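Local coordinates for DUF115 domain-containing protein (Magnetospirillum magneticum AMB-1, PDB 5MU5) that probably transfers a sugar to flagellin as a Maf-family glycosyltransferase involved in the formation of bacterial flagella, at residues A[598-609]-A[621-632]. Residues are numbered along the deposited sequence; the frame is centred on the assembly and turned at random.
Sequences LMMAAMCYDYYV and FWEIIRDEFHQM
Two antiparallel helices of the Maf helical bundle, a helical hairpin closed by a short connection, pack through L598, A601, Y605, Y608 and V609 on one side and F621, W622, I625, F629 and M632 on the other. The segment axes run at 170° and come within 11.0 Å. In the middle, the Y605 ring is sandwiched: I625 CG2 makes a CH-pi contact over one face, 4.0 Å from the ring centroid, and the backbone of A602 covers the opposite face. The uncommon placement of Y605 CG between its own backbone N and carbonyl carbon (chi1 69°) lays the ring back against A602. F629 CD1 approaches Y605 CE2 at 4.1 Å, and A601 CB meets the F629 ring at its edge. Towards the connection, V609 CG1, whose position is somewhat uncertain, lies near F621 CD2 (3.5 Å) and over a face of the W622 indole; Y608 CB meets F621 CE2 at 3.9 Å. At the other end M632, bent at its last torsion (chi3 73°), brings CE to 3.6 Å from A601 CB and tightly against L598 CD2. M561 of helix 546-564 touches both Y605 and F629. No hydrogen bond crosses this largely buried interface, so apolar and aromatic side-chain contacts alone join the two segments.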
loop_
_atom_site.group_PDB
_atom_site.type_symbol
_atom_site.label_atom_id
_atom_site.label_comp_id
_atom_site.label_asym_id
_atom_site.label_seq_id
_atom_site.Cartn_x
_atom_site.Cartn_y
_atom_site.Cartn_z
ATOM N N LEU A 598 -12.351 0.871 10.731
ATOM C CA LEU A 598 -13.592 1.498 10.237
ATOM C C LEU A 598 -13.849 1.328 8.719
ATOM O O LEU A 598 -14.995 1.106 8.302
ATOM C CB LEU A 598 -13.642 2.978 10.604
ATOM C CG LEU A 598 -13.588 3.307 12.100
ATOM C CD1 LEU A 598 -13.703 4.804 12.295
ATOM C CD2 LEU A 598 -14.665 2.586 12.892
ATOM N N MET A 599 -12.801 1.419 7.902
ATOM C CA MET A 599 -12.953 1.265 6.454
ATOM C C MET A 599 -13.279 -0.165 6.055
ATOM O O MET A 599 -13.991 -0.392 5.085
ATOM C CB MET A 599 -11.713 1.739 5.685
ATOM C CG MET A 599 -11.554 3.256 5.581
ATOM S SD MET A 599 -12.872 4.106 4.672
ATOM C CE MET A 599 -14.035 4.473 5.975
ATOM N N MET A 600 -12.764 -1.127 6.790
ATOM C CA MET A 600 -13.109 -2.491 6.526
ATOM C C MET A 600 -14.543 -2.776 6.929
ATOM O O MET A 600 -15.230 -3.546 6.235
ATOM C CB MET A 600 -12.167 -3.418 7.256
ATOM C CG MET A 600 -10.799 -3.332 6.641
ATOM S SD MET A 600 -10.887 -3.691 4.877
ATOM C CE MET A 600 -11.130 -5.477 5.008
ATOM N N ALA A 601 -14.989 -2.179 8.040
ATOM C CA ALA A 601 -16.381 -2.302 8.426
ATOM C C ALA A 601 -17.270 -1.721 7.324
ATOM O O ALA A 601 -18.251 -2.330 6.943
ATOM C CB ALA A 601 -16.634 -1.623 9.750
ATOM N N ALA A 602 -16.888 -0.576 6.772
ATOM C CA ALA A 602 -17.656 0.061 5.691
ATOM C C ALA A 602 -17.707 -0.780 4.451
ATOM O O ALA A 602 -18.729 -0.829 3.782
ATOM C CB ALA A 602 -17.108 1.430 5.352
ATOM N N MET A 603 -16.607 -1.440 4.152
ATOM C CA MET A 603 -16.544 -2.309 3.003
ATOM C C MET A 603 -17.529 -3.461 3.155
ATOM O O MET A 603 -18.215 -3.833 2.175
ATOM C CB MET A 603 -15.154 -2.887 2.876
ATOM C CG MET A 603 -14.971 -3.653 1.587
ATOM S SD MET A 603 -13.665 -4.849 1.782
ATOM C CE MET A 603 -14.620 -6.070 2.687
ATOM N N CYS A 604 -17.569 -4.032 4.366
ATOM C CA CYS A 604 -18.478 -5.136 4.716
ATOM C C CYS A 604 -19.937 -4.728 4.596
ATOM O O CYS A 604 -20.691 -5.353 3.862
ATOM C CB CYS A 604 -18.196 -5.662 6.134
ATOM S SG CYS A 604 -16.581 -6.501 6.252
ATOM N N TYR A 605 -20.349 -3.658 5.265
ATOM C CA TYR A 605 -21.744 -3.293 5.143
ATOM C C TYR A 605 -22.120 -2.838 3.725
ATOM O O TYR A 605 -23.213 -3.108 3.264
ATOM C CB TYR A 605 -22.192 -2.312 6.225
ATOM C CG TYR A 605 -21.661 -0.905 6.193
ATOM C CD1 TYR A 605 -22.067 0.016 5.217
ATOM C CD2 TYR A 605 -20.818 -0.464 7.208
ATOM C CE1 TYR A 605 -21.594 1.319 5.234
ATOM C CE2 TYR A 605 -20.358 0.837 7.238
ATOM C CZ TYR A 605 -20.750 1.724 6.246
ATOM O OH TYR A 605 -20.297 3.019 6.244
ATOM N N ASP A 606 -21.200 -2.201 3.019
ATOM C CA ASP A 606 -21.489 -1.707 1.685
ATOM C C ASP A 606 -21.787 -2.868 0.735
ATOM O O ASP A 606 -22.677 -2.785 -0.118
ATOM C CB ASP A 606 -20.327 -0.873 1.153
ATOM C CG ASP A 606 -20.505 -0.509 -0.302
ATOM O OD1 ASP A 606 -21.328 0.396 -0.615
ATOM O OD2 ASP A 606 -19.832 -1.159 -1.155
ATOM N N TYR A 607 -21.036 -3.950 0.894
ATOM C CA TYR A 607 -21.225 -5.126 0.091
ATOM C C TYR A 607 -22.626 -5.697 0.330
ATOM O O TYR A 607 -23.365 -5.979 -0.618
ATOM C CB TYR A 607 -20.152 -6.181 0.405
ATOM C CG TYR A 607 -20.314 -7.438 -0.415
ATOM C CD1 TYR A 607 -19.717 -7.561 -1.660
ATOM C CD2 TYR A 607 -21.099 -8.483 0.042
ATOM C CE1 TYR A 607 -19.888 -8.707 -2.426
ATOM C CE2 TYR A 607 -21.274 -9.629 -0.703
ATOM C CZ TYR A 607 -20.663 -9.743 -1.938
ATOM O OH TYR A 607 -20.854 -10.892 -2.682
ATOM N N TYR A 608 -23.001 -5.847 1.592
ATOM C CA TYR A 608 -24.269 -6.512 1.900
ATOM C C TYR A 608 -25.530 -5.667 1.705
ATOM O O TYR A 608 -26.566 -6.217 1.310
ATOM C CB TYR A 608 -24.214 -7.189 3.273
ATOM C CG TYR A 608 -23.275 -8.392 3.275
ATOM C CD1 TYR A 608 -23.636 -9.567 2.633
ATOM C CD2 TYR A 608 -22.030 -8.349 3.909
ATOM C CE1 TYR A 608 -22.794 -10.672 2.628
ATOM C CE2 TYR A 608 -21.184 -9.439 3.900
ATOM C CZ TYR A 608 -21.573 -10.597 3.260
ATOM O OH TYR A 608 -20.757 -11.701 3.230
ATOM N N VAL A 609 -25.466 -4.350 1.939
ATOM C CA VAL A 609 -26.672 -3.528 1.736
ATOM C C VAL A 609 -27.182 -3.504 0.290
ATOM O O VAL A 609 -28.386 -3.382 0.063
ATOM C CB VAL A 609 -26.540 -2.050 2.175
ATOM C CG1 VAL A 609 -26.435 -1.956 3.660
ATOM C CG2 VAL A 609 -25.372 -1.362 1.499
ATOM N N PHE A 621 -32.264 -2.918 7.236
ATOM C CA PHE A 621 -30.869 -3.340 7.276
ATOM C C PHE A 621 -29.959 -2.159 7.508
ATOM O O PHE A 621 -28.967 -2.273 8.213
ATOM C CB PHE A 621 -30.467 -4.079 6.015
ATOM C CG PHE A 621 -29.126 -4.759 6.115
ATOM C CD1 PHE A 621 -28.831 -5.590 7.173
ATOM C CD2 PHE A 621 -28.179 -4.592 5.124
ATOM C CE1 PHE A 621 -27.603 -6.221 7.258
ATOM C CE2 PHE A 621 -26.955 -5.226 5.198
ATOM C CZ PHE A 621 -26.662 -6.032 6.275
ATOM N N TRP A 622 -30.298 -1.020 6.904
ATOM C CA TRP A 622 -29.585 0.213 7.179
ATOM C C TRP A 622 -29.625 0.554 8.680
ATOM O O TRP A 622 -28.632 0.984 9.236
ATOM C CB TRP A 622 -30.138 1.373 6.352
ATOM C CG TRP A 622 -29.380 1.621 5.084
ATOM C CD1 TRP A 622 -29.860 1.559 3.813
ATOM C CD2 TRP A 622 -27.987 1.960 4.972
ATOM N NE1 TRP A 622 -28.861 1.844 2.914
ATOM C CE2 TRP A 622 -27.705 2.107 3.595
ATOM C CE3 TRP A 622 -26.970 2.184 5.899
ATOM C CZ2 TRP A 622 -26.448 2.450 3.124
ATOM C CZ3 TRP A 622 -25.719 2.527 5.440
ATOM C CH2 TRP A 622 -25.456 2.647 4.058
ATOM N N GLU A 623 -30.771 0.384 9.327
ATOM C CA GLU A 623 -30.867 0.650 10.762
ATOM C C GLU A 623 -29.964 -0.329 11.557
ATOM O O GLU A 623 -29.247 0.074 12.480
ATOM C CB GLU A 623 -32.324 0.613 11.223
ATOM C CG GLU A 623 -32.545 0.543 12.739
ATOM C CD GLU A 623 -31.767 1.585 13.541
ATOM O OE1 GLU A 623 -31.496 2.696 13.038
ATOM O OE2 GLU A 623 -31.410 1.282 14.698
ATOM N N ILE A 624 -29.978 -1.602 11.174
ATOM C CA ILE A 624 -29.067 -2.590 11.761
ATOM C C ILE A 624 -27.608 -2.168 11.642
ATOM O O ILE A 624 -26.828 -2.282 12.601
ATOM C CB ILE A 624 -29.265 -3.959 11.107
ATOM C CG1 ILE A 624 -30.580 -4.563 11.625
ATOM C CG2 ILE A 624 -28.100 -4.893 11.428
ATOM C CD1 ILE A 624 -31.026 -5.817 10.907
ATOM N N ILE A 625 -27.228 -1.711 10.454
ATOM C CA ILE A 625 -25.862 -1.283 10.203
ATOM C C ILE A 625 -25.493 -0.088 11.086
ATOM O O ILE A 625 -24.390 -0.029 11.640
ATOM C CB ILE A 625 -25.695 -0.894 8.727
ATOM C CG1 ILE A 625 -25.690 -2.149 7.885
ATOM C CG2 ILE A 625 -24.400 -0.135 8.487
ATOM C CD1 ILE A 625 -25.947 -1.869 6.439
ATOM N N ARG A 626 -26.428 0.845 11.217
ATOM C CA ARG A 626 -26.204 2.039 11.999
ATOM C C ARG A 626 -25.964 1.653 13.439
ATOM O O ARG A 626 -25.004 2.085 14.057
ATOM C CB ARG A 626 -27.406 2.979 11.904
ATOM C CG ARG A 626 -27.181 4.360 12.506
ATOM C CD ARG A 626 -28.498 5.075 12.817
ATOM N NE ARG A 626 -29.254 4.283 13.776
ATOM C CZ ARG A 626 -28.954 4.154 15.072
ATOM N NH1 ARG A 626 -27.913 4.780 15.608
ATOM N NH2 ARG A 626 -29.692 3.363 15.838
ATOM N N ASP A 627 -26.830 0.812 13.957
ATOM C CA ASP A 627 -26.768 0.450 15.362
ATOM C C ASP A 627 -25.493 -0.345 15.696
ATOM O O ASP A 627 -24.830 -0.061 16.684
ATOM C CB ASP A 627 -28.001 -0.363 15.728
ATOM C CG ASP A 627 -28.100 -0.614 17.192
ATOM O OD1 ASP A 627 -27.837 0.320 17.969
ATOM O OD2 ASP A 627 -28.444 -1.744 17.575
ATOM N N GLU A 628 -25.161 -1.334 14.865
ATOM C CA GLU A 628 -23.951 -2.121 15.064
ATOM C C GLU A 628 -22.698 -1.302 14.819
ATOM O O GLU A 628 -21.692 -1.518 15.478
ATOM C CB GLU A 628 -23.952 -3.364 14.189
ATOM C CG GLU A 628 -25.019 -4.370 14.601
ATOM C CD GLU A 628 -24.807 -4.980 15.988
ATOM O OE1 GLU A 628 -23.664 -4.930 16.521
ATOM O OE2 GLU A 628 -25.796 -5.529 16.549
ATOM N N PHE A 629 -22.754 -0.356 13.891
ATOM C CA PHE A 629 -21.610 0.507 13.665
ATOM C C PHE A 629 -21.305 1.283 14.953
ATOM O O PHE A 629 -20.143 1.416 15.328
ATOM C CB PHE A 629 -21.875 1.431 12.484
ATOM C CG PHE A 629 -20.667 2.182 12.002
ATOM C CD1 PHE A 629 -19.728 1.562 11.180
ATOM C CD2 PHE A 629 -20.485 3.527 12.333
ATOM C CE1 PHE A 629 -18.611 2.251 10.718
ATOM C CE2 PHE A 629 -19.372 4.225 11.866
ATOM C CZ PHE A 629 -18.431 3.583 11.061
ATOM N N HIS A 630 -22.356 1.770 15.625
ATOM C CA HIS A 630 -22.233 2.432 16.935
ATOM C C HIS A 630 -21.676 1.527 18.025
ATOM O O HIS A 630 -20.812 1.948 18.798
ATOM C CB HIS A 630 -23.575 2.989 17.412
ATOM C CG HIS A 630 -23.785 4.423 17.070
ATOM N ND1 HIS A 630 -23.620 5.434 17.993
ATOM C CD2 HIS A 630 -24.130 5.023 15.905
ATOM C CE1 HIS A 630 -23.862 6.597 17.413
ATOM N NE2 HIS A 630 -24.176 6.376 16.148
ATOM N N GLN A 631 -22.193 0.308 18.131
ATOM C CA GLN A 631 -21.649 -0.628 19.105
ATOM C C GLN A 631 -20.165 -0.871 18.829
ATOM O O GLN A 631 -19.370 -0.913 19.758
ATOM C CB GLN A 631 -22.422 -1.942 19.146
ATOM C CG GLN A 631 -23.695 -1.869 19.983
ATOM C CD GLN A 631 -24.488 -3.179 20.001
ATOM O OE1 GLN A 631 -23.919 -4.282 19.978
ATOM N NE2 GLN A 631 -25.815 -3.061 20.045
ATOM N N MET A 632 -19.789 -0.999 17.559
ATOM C CA MET A 632 -18.391 -1.186 17.209
ATOM C C MET A 632 -17.553 0.006 17.669
ATOM O O MET A 632 -16.491 -0.162 18.289
ATOM C CB MET A 632 -18.225 -1.352 15.709
ATOM C CG MET A 632 -16.832 -1.772 15.288
ATOM S SD MET A 632 -16.643 -1.902 13.510
ATOM C CE MET A 632 -16.636 -0.171 13.074
#